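Side-chain contacts in NADPH-dependent aldehyde reductase YqhD (Escherichia coli, PDB 4QGS), which reduces a broad range of short-chain aldehydes, among them butanal, propanal, acrolein and malondialdehyde, to alcohols with NADPH, using one zinc ion per subunit: residues I23-G28 / E247-R252; L233-D238 / M256-Q261. All blocks are in the same frame, centred on the assembly; numbering follows the deposited sequence.

The two contacts lie on the same side of the chain's centre, with about 12 Å between their centres, and share helix 249-262. Contact 1 uses the first turn of that helix to meet the end of strand 22-25, an outermost strand of the parallel sheet in the cofactor-binding half. Contact 2 uses later turns to pack against helix 222-244 within the helical, zinc-binding half. Along the chain the order is 23-28, 233-238, 247-252, 256-261, so the segments alternate. Packing joins the contacts directly: F25 CE1 lies 3.9 Å from W257 CB. Helix 249-262 is thus part of the helical half and also faces the sheet of the other half.

Contact 1: residues I23-G28 / E247-R252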
ATOM      1  N   ILE A  23       6.150 -15.724  -4.334  1.00 16.17           N
ATOM      2  CA  ILE A  23       4.823 -15.406  -4.862  1.00 18.64           C
ATOM      3  C   ILE A  23       4.187 -16.603  -5.538  1.00 19.12           C
ATOM      4  O   ILE A  23       4.744 -17.154  -6.491  1.00 18.35           O
ATOM      5  CB  ILE A  23       4.891 -14.258  -5.880  1.00 19.03           C
ATOM      6  CG1 ILE A  23       5.544 -13.019  -5.246  1.00 18.50           C
ATOM      7  CG2 ILE A  23       3.508 -13.933  -6.413  1.00 19.71           C
ATOM      8  CD1 ILE A  23       4.776 -12.450  -4.094  1.00 20.37           C
ATOM      9  N   LEU A  24       3.015 -16.996  -5.055  1.00 17.59           N
ATOM     10  CA  LEU A  24       2.233 -18.031  -5.710  1.00 17.19           C
ATOM     11  C   LEU A  24       1.065 -17.338  -6.384  1.00 18.55           C
ATOM     12  O   LEU A  24       0.120 -16.931  -5.714  1.00 19.95           O
ATOM     13  CB  LEU A  24       1.766 -19.083  -4.704  1.00 18.84           C
ATOM     14  CG  LEU A  24       2.849 -19.760  -3.848  1.00 24.09           C
ATOM     15  CD1 LEU A  24       2.235 -20.727  -2.841  1.00 27.34           C
ATOM     16  CD2 LEU A  24       3.871 -20.472  -4.718  1.00 24.44           C
ATOM     17  N   PHE A  25       1.153 -17.159  -7.697  1.00 17.92           N
ATOM     18  CA  PHE A  25       0.190 -16.318  -8.411  1.00 18.93           C
ATOM     19  C   PHE A  25      -0.734 -17.095  -9.341  1.00 18.76           C
ATOM     20  O   PHE A  25      -0.302 -18.022 -10.031  1.00 24.08           O
ATOM     21  CB  PHE A  25       0.942 -15.252  -9.223  1.00 19.60           C
ATOM     22  CG  PHE A  25       0.047 -14.188  -9.823  1.00 17.23           C
ATOM     23  CD1 PHE A  25      -0.091 -12.958  -9.198  1.00 16.22           C
ATOM     24  CD2 PHE A  25      -0.637 -14.414 -11.012  1.00 20.62           C
ATOM     25  CE1 PHE A  25      -0.910 -11.969  -9.744  1.00 20.41           C
ATOM     26  CE2 PHE A  25      -1.471 -13.432 -11.556  1.00 22.00           C
ATOM     27  CZ  PHE A  25      -1.602 -12.215 -10.923  1.00 19.16           C
ATOM     28  N   GLY A  26      -2.002 -16.697  -9.382  1.00 18.96           N
ATOM     29  CA  GLY A  26      -2.893 -17.147 -10.439  1.00 20.89           C
ATOM     30  C   GLY A  26      -4.166 -17.819  -9.971  1.00 20.49           C
ATOM     31  O   GLY A  26      -4.344 -18.065  -8.782  1.00 20.08           O
ATOM     32  N   LYS A  27      -5.042 -18.106 -10.927  1.00 19.93           N
ATOM     33  CA  LYS A  27      -6.297 -18.802 -10.672  1.00 21.96           C
ATOM     34  C   LYS A  27      -6.046 -20.140  -9.998  1.00 24.75           C
ATOM     35  O   LYS A  27      -5.363 -21.015 -10.555  1.00 24.08           O
ATOM     36  CB  LYS A  27      -7.063 -19.016 -11.978  1.00 23.74           C
ATOM     37  CG  LYS A  27      -8.379 -19.750 -11.787  1.00 25.48           C
ATOM     38  CD  LYS A  27      -9.027 -20.112 -13.122  1.00 39.28           C
ATOM     39  CE  LYS A  27      -8.992 -18.947 -14.099  1.00 39.06           C
ATOM     40  NZ  LYS A  27     -10.098 -19.003 -15.101  1.00 48.36           N
ATOM     41  N   GLY A  28      -6.578 -20.286  -8.792  1.00 18.85           N
ATOM     42  CA  GLY A  28      -6.430 -21.519  -8.048  1.00 25.13           C
ATOM     43  C   GLY A  28      -5.054 -21.699  -7.441  1.00 23.39           C
ATOM     44  O   GLY A  28      -4.691 -22.814  -7.066  1.00 23.25           O
ATOM     45  N   GLU A 247     -15.172  -9.672 -13.586  1.00 19.95           N
ATOM     46  CA  GLU A 247     -14.808 -11.094 -13.614  1.00 21.37           C
ATOM     47  C   GLU A 247     -13.984 -11.502 -14.851  1.00 22.70           C
ATOM     48  O   GLU A 247     -13.851 -12.694 -15.178  1.00 22.66           O
ATOM     49  CB  GLU A 247     -16.084 -11.936 -13.495  1.00 22.07           C
ATOM     50  CG  GLU A 247     -16.809 -11.621 -12.192  1.00 22.59           C
ATOM     51  CD  GLU A 247     -17.907 -12.601 -11.845  1.00 30.79           C
ATOM     52  OE1 GLU A 247     -18.424 -12.514 -10.712  1.00 41.55           O
ATOM     53  OE2 GLU A 247     -18.249 -13.443 -12.691  1.00 32.71           O
ATOM     54  N   ASN A 248     -13.412 -10.511 -15.531  1.00 20.53           N
ATOM     55  CA  ASN A 248     -12.469 -10.778 -16.611  1.00 19.05           C
ATOM     56  C   ASN A 248     -11.119 -11.150 -15.996  1.00 20.43           C
ATOM     57  O   ASN A 248     -10.395 -10.277 -15.519  1.00 18.81           O
ATOM     58  CB  ASN A 248     -12.353  -9.559 -17.543  1.00 22.68           C
ATOM     59  CG  ASN A 248     -11.400  -9.782 -18.725  1.00 26.07           C
ATOM     60  OD1 ASN A 248     -10.387 -10.456 -18.607  1.00 21.01           O
ATOM     61  ND2 ASN A 248     -11.725  -9.182 -19.868  1.00 27.99           N
ATOM     62  N   TYR A 249     -10.787 -12.440 -16.011  1.00 20.31           N
ATOM     63  CA  TYR A 249      -9.582 -12.907 -15.333  1.00 21.39           C
ATOM     64  C   TYR A 249      -8.312 -12.184 -15.779  1.00 21.70           C
ATOM     65  O   TYR A 249      -7.522 -11.759 -14.934  1.00 17.93           O
ATOM     66  CB  TYR A 249      -9.373 -14.414 -15.514  1.00 21.15           C
ATOM     67  CG  TYR A 249      -8.093 -14.836 -14.835  1.00 21.88           C
ATOM     68  CD1 TYR A 249      -8.063 -15.052 -13.469  1.00 21.61           C
ATOM     69  CD2 TYR A 249      -6.910 -14.970 -15.553  1.00 21.83           C
ATOM     70  CE1 TYR A 249      -6.903 -15.408 -12.830  1.00 21.30           C
ATOM     71  CE2 TYR A 249      -5.730 -15.320 -14.922  1.00 23.56           C
ATOM     72  CZ  TYR A 249      -5.737 -15.540 -13.556  1.00 20.75           C
ATOM     73  OH  TYR A 249      -4.579 -15.889 -12.902  1.00 23.73           O
ATOM     74  N   ASP A 250      -8.100 -12.078 -17.094  1.00 19.48           N
ATOM     75  CA  ASP A 250      -6.870 -11.476 -17.613  1.00 21.53           C
ATOM     76  C   ASP A 250      -6.724 -10.042 -17.122  1.00 20.60           C
ATOM     77  O   ASP A 250      -5.623  -9.610 -16.733  1.00 17.92           O
ATOM     78  CB  ASP A 250      -6.846 -11.500 -19.146  1.00 23.14           C
ATOM     79  CG  ASP A 250      -6.530 -12.874 -19.715  1.00 32.50           C
ATOM     80  OD1 ASP A 250      -6.114 -13.769 -18.947  1.00 30.38           O
ATOM     81  OD2 ASP A 250      -6.688 -13.048 -20.945  1.00 31.15           O
ATOM     82  N   VAL A 251      -7.837  -9.314 -17.143  1.00 17.98           N
ATOM     83  CA  VAL A 251      -7.869  -7.932 -16.662  1.00 16.98           C
ATOM     84  C   VAL A 251      -7.529  -7.861 -15.185  1.00 17.66           C
ATOM     85  O   VAL A 251      -6.639  -7.093 -14.784  1.00 16.68           O
ATOM     86  CB  VAL A 251      -9.247  -7.279 -16.904  1.00 18.44           C
ATOM     87  CG1 VAL A 251      -9.399  -6.004 -16.071  1.00 19.23           C
ATOM     88  CG2 VAL A 251      -9.418  -6.974 -18.376  1.00 20.67           C
ATOM     89  N   ARG A 252      -8.213  -8.669 -14.374  1.00 16.00           N
ATOM     90  CA  ARG A 252      -8.009  -8.633 -12.918  1.00 16.60           C
ATOM     91  C   ARG A 252      -6.609  -9.116 -12.543  1.00 16.16           C
ATOM     92  O   ARG A 252      -6.003  -8.630 -11.586  1.00 16.79           O
ATOM     93  CB  ARG A 252      -9.073  -9.478 -12.201  1.00 17.79           C
ATOM     94  CG  ARG A 252     -10.514  -9.008 -12.431  1.00 15.88           C
ATOM     95  CD  ARG A 252     -10.691  -7.493 -12.238  1.00 16.13           C
ATOM     96  NE  ARG A 252     -10.391  -7.032 -10.887  1.00 15.19           N
ATOM     97  CZ  ARG A 252     -11.291  -6.932  -9.913  1.00 17.94           C
ATOM     98  NH1 ARG A 252     -12.557  -7.282 -10.137  1.00 15.91           N
ATOM     99  NH2 ARG A 252     -10.932  -6.480  -8.721  1.00 16.51           N
TER
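The phenol of Y249 reaches across to the backbone of G26 and K27, where its OH lies 3.0 Å from K27 N and 3.2 Å from G26 CA. The contact bridges the two domains of the iron-containing alcohol dehydrogenase fold: segment 23-28 runs off the end of strand 22-25 in the parallel sheet, whereas segment 247-252 starts helix 249-262 of the helical domain. K27 N donates to Y249 OH, but at an N-H...O angle of 135° the bond is bent and weak. The lysine side chain packs along the same phenol. Its CB sits beside the ring, with K27 CB 3.7 Å from Y249 CE1. Farther along the chain K27 CE stands over one ring face, 4.3 Å from the centroid of the Y249 ring, a CH-pi contact. The ammonium group continues past the ring; with K27 NZ 5.1 Å from the Y249 centroid, any cation-pi attraction is weak. With CG of Y249 anti to the backbone N (chi1 178°), the ring is carried away from its own helix toward the backbone of G26 and K27. F25 adds a looser approach to the hydroxyl through CE2 of its ring.

The backbone conformation of G26 would jam a CB against the carbonyl oxygen of F25, which by itself accounts for a glycine here. P188 lies against both F25 and Y249, while D187 accepts a hydrogen bond from G28 N. On the helical side, N248 is the N-cap directly before Y249, and V251 N donates to N248 OD1 at a nearly straight 170°, approaching from above the carbonyl plane.

Contact 2: residues L233-D238 / M256-Q261; sequences LTLIED and MWAATQ
The carbonyl oxygen of M256 takes two hydrogen bonds from T260, one turn on: T260 OG1 donates to M256 O over 2.8 Å, and T260 N donates to M256 O over 3.0 Å. The first of these satisfies the threonine hydroxyl within its own helix. The two donors arrive from opposite faces of the carbonyl plane, with OG1 tilted 28° from it, and can therefore share the oxygen without colliding. No hydrogen bond crosses between the segments; the interface rests on the methyl group of A258, which points toward helix 222-244. T234 CG2 and L235 CD2 each stand 4.0 Å from A258 CB. This is close helix-helix packing inside the helical domain, with the T234 and A258 CA atoms 6.9 Å apart, a spacing consistent with the small alanine at the interface. T234 presents its methyl because CG2 is anti to the backbone N, while OG1 turns back to bond G230 O in its own helix. L235 is buried and also packs on A206 and F207 of helix 196-211, its side chain about 8 Å from those of the zinc ligands D205 and H209. A259, flanking A258, touches A206 as well.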
ATOM      1  N   LEU A 233       1.424   2.289 -17.537  1.00 16.22           N
ATOM      2  CA  LEU A 233       0.749   1.960 -18.782  1.00 16.00           C
ATOM      3  C   LEU A 233      -0.262   0.822 -18.606  1.00 15.50           C
ATOM      4  O   LEU A 233      -1.366   0.857 -19.159  1.00 16.64           O
ATOM      5  CB  LEU A 233       1.799   1.592 -19.850  1.00 15.77           C
ATOM      6  CG  LEU A 233       2.489   2.835 -20.420  1.00 16.61           C
ATOM      7  CD1 LEU A 233       3.835   2.453 -21.035  1.00 18.89           C
ATOM      8  CD2 LEU A 233       1.610   3.525 -21.442  1.00 19.65           C
ATOM      9  N   THR A 234       0.119  -0.189 -17.830  1.00 15.84           N
ATOM     10  CA  THR A 234      -0.748  -1.335 -17.557  1.00 13.23           C
ATOM     11  C   THR A 234      -1.980  -0.922 -16.741  1.00 15.88           C
ATOM     12  O   THR A 234      -3.090  -1.353 -17.017  1.00 16.42           O
ATOM     13  CB  THR A 234       0.026  -2.435 -16.813  1.00 14.84           C
ATOM     14  OG1 THR A 234       1.128  -2.863 -17.638  1.00 15.70           O
ATOM     15  CG2 THR A 234      -0.878  -3.635 -16.548  1.00 17.35           C
ATOM     16  N   LEU A 235      -1.769  -0.093 -15.732  1.00 16.08           N
ATOM     17  CA  LEU A 235      -2.885   0.371 -14.901  1.00 14.88           C
ATOM     18  C   LEU A 235      -3.839   1.243 -15.710  1.00 20.01           C
ATOM     19  O   LEU A 235      -5.066   1.178 -15.525  1.00 16.71           O
ATOM     20  CB  LEU A 235      -2.358   1.130 -13.676  1.00 14.30           C
ATOM     21  CG  LEU A 235      -1.634   0.300 -12.610  1.00 16.85           C
ATOM     22  CD1 LEU A 235      -0.998   1.191 -11.540  1.00 18.67           C
ATOM     23  CD2 LEU A 235      -2.572  -0.732 -11.969  1.00 16.63           C
ATOM     24  N   ILE A 236      -3.304   2.066 -16.605  1.00 17.72           N
ATOM     25  CA  ILE A 236      -4.167   2.931 -17.422  1.00 19.81           C
ATOM     26  C   ILE A 236      -4.984   2.105 -18.409  1.00 18.55           C
ATOM     27  O   ILE A 236      -6.176   2.372 -18.634  1.00 17.42           O
ATOM     28  CB  ILE A 236      -3.342   3.999 -18.166  1.00 20.42           C
ATOM     29  CG1 ILE A 236      -2.831   5.029 -17.162  1.00 18.24           C
ATOM     30  CG2 ILE A 236      -4.172   4.673 -19.245  1.00 19.89           C
ATOM     31  CD1 ILE A 236      -1.649   5.847 -17.657  1.00 18.27           C
ATOM     32  N   GLU A 237      -4.373   1.063 -18.958  1.00 17.26           N
ATOM     33  CA  GLU A 237      -5.084   0.221 -19.914  1.00 16.25           C
ATOM     34  C   GLU A 237      -6.128  -0.676 -19.251  1.00 19.81           C
ATOM     35  O   GLU A 237      -7.281  -0.706 -19.684  1.00 21.42           O
ATOM     36  CB  GLU A 237      -4.115  -0.647 -20.723  1.00 19.74           C
ATOM     37  CG  GLU A 237      -4.861  -1.464 -21.787  1.00 25.26           C
ATOM     38  CD  GLU A 237      -3.946  -2.004 -22.878  1.00 29.37           C
ATOM     39  OE1 GLU A 237      -2.708  -1.845 -22.760  1.00 30.61           O
ATOM     40  OE2 GLU A 237      -4.472  -2.579 -23.859  1.00 29.09           O
ATOM     41  N   ASP A 238      -5.736  -1.401 -18.209  1.00 16.53           N
ATOM     42  CA  ASP A 238      -6.624  -2.436 -17.658  1.00 18.85           C
ATOM     43  C   ASP A 238      -7.341  -2.021 -16.371  1.00 19.65           C
ATOM     44  O   ASP A 238      -8.299  -2.676 -15.960  1.00 18.57           O
ATOM     45  CB  ASP A 238      -5.840  -3.738 -17.419  1.00 18.51           C
ATOM     46  CG  ASP A 238      -5.704  -4.577 -18.682  1.00 20.62           C
ATOM     47  OD1 ASP A 238      -6.060  -4.085 -19.775  1.00 21.34           O
ATOM     48  OD2 ASP A 238      -5.256  -5.730 -18.578  1.00 20.01           O
ATOM     49  N   MET A 256      -3.837  -6.863 -10.610  1.00 15.38           N
ATOM     50  CA  MET A 256      -3.300  -7.367  -9.353  1.00 13.91           C
ATOM     51  C   MET A 256      -1.769  -7.442  -9.390  1.00 15.85           C
ATOM     52  O   MET A 256      -1.095  -7.098  -8.413  1.00 16.65           O
ATOM     53  CB  MET A 256      -3.871  -8.747  -9.035  1.00 16.14           C
ATOM     54  CG  MET A 256      -3.565  -9.225  -7.627  1.00 17.85           C
ATOM     55  SD  MET A 256      -4.288 -10.860  -7.324  1.00 20.09           S
ATOM     56  CE  MET A 256      -4.418 -10.837  -5.542  1.00 18.70           C
ATOM     57  N   TRP A 257      -1.229  -7.895 -10.515  1.00 16.81           N
ATOM     58  CA  TRP A 257       0.220  -8.079 -10.631  1.00 14.59           C
ATOM     59  C   TRP A 257       0.908  -6.733 -10.783  1.00 15.07           C
ATOM     60  O   TRP A 257       1.956  -6.493 -10.177  1.00 16.80           O
ATOM     61  CB  TRP A 257       0.563  -9.012 -11.803  1.00 16.21           C
ATOM     62  CG  TRP A 257       2.020  -9.506 -11.841  1.00 15.82           C
ATOM     63  CD1 TRP A 257       2.820  -9.606 -12.952  1.00 18.76           C
ATOM     64  CD2 TRP A 257       2.814  -9.974 -10.735  1.00 15.48           C
ATOM     65  NE1 TRP A 257       4.063 -10.102 -12.602  1.00 17.39           N
ATOM     66  CE2 TRP A 257       4.082 -10.333 -11.250  1.00 18.25           C
ATOM     67  CE3 TRP A 257       2.582 -10.122  -9.361  1.00 19.20           C
ATOM     68  CZ2 TRP A 257       5.102 -10.830 -10.437  1.00 19.68           C
ATOM     69  CZ3 TRP A 257       3.593 -10.622  -8.560  1.00 19.05           C
ATOM     70  CH2 TRP A 257       4.843 -10.972  -9.106  1.00 19.91           C
ATOM     71  N   ALA A 258       0.310  -5.839 -11.564  1.00 15.27           N
ATOM     72  CA  ALA A 258       0.827  -4.475 -11.658  1.00 16.96           C
ATOM     73  C   ALA A 258       0.853  -3.778 -10.297  1.00 17.12           C
ATOM     74  O   ALA A 258       1.848  -3.131  -9.944  1.00 17.37           O
ATOM     75  CB  ALA A 258       0.007  -3.651 -12.655  1.00 17.09           C
ATOM     76  N   ALA A 259      -0.243  -3.889  -9.541  1.00 15.85           N
ATOM     77  CA  ALA A 259      -0.341  -3.239  -8.245  1.00 17.14           C
ATOM     78  C   ALA A 259       0.692  -3.816  -7.286  1.00 17.35           C
ATOM     79  O   ALA A 259       1.287  -3.104  -6.474  1.00 19.95           O
ATOM     80  CB  ALA A 259      -1.783  -3.389  -7.678  1.00 16.28           C
ATOM     81  N   THR A 260       0.931  -5.117  -7.400  1.00 16.33           N
ATOM     82  CA  THR A 260       1.927  -5.756  -6.565  1.00 17.08           C
ATOM     83  C   THR A 260       3.304  -5.181  -6.852  1.00 19.77           C
ATOM     84  O   THR A 260       4.066  -4.932  -5.930  1.00 20.81           O
ATOM     85  CB  THR A 260       1.930  -7.281  -6.763  1.00 19.99           C
ATOM     86  OG1 THR A 260       0.671  -7.800  -6.323  1.00 21.66           O
ATOM     87  CG2 THR A 260       3.032  -7.923  -5.944  1.00 23.23           C
ATOM     88  N   GLN A 261       3.618  -4.940  -8.120  1.00 16.11           N
ATOM     89  CA  GLN A 261       4.917  -4.342  -8.443  1.00 18.75           C
ATOM     90  C   GLN A 261       4.994  -2.887  -7.966  1.00 20.86           C
ATOM     91  O   GLN A 261       6.046  -2.437  -7.520  1.00 22.36           O
ATOM     92  CB  GLN A 261       5.194  -4.446  -9.943  1.00 18.29           C
ATOM     93  CG  GLN A 261       5.317  -5.893 -10.409  1.00 16.65           C
ATOM     94  CD  GLN A 261       6.473  -6.600  -9.707  1.00 21.25           C
ATOM     95  OE1 GLN A 261       7.571  -6.075  -9.642  1.00 33.07           O
ATOM     96  NE2 GLN A 261       6.212  -7.775  -9.161  1.00 34.91           N
TER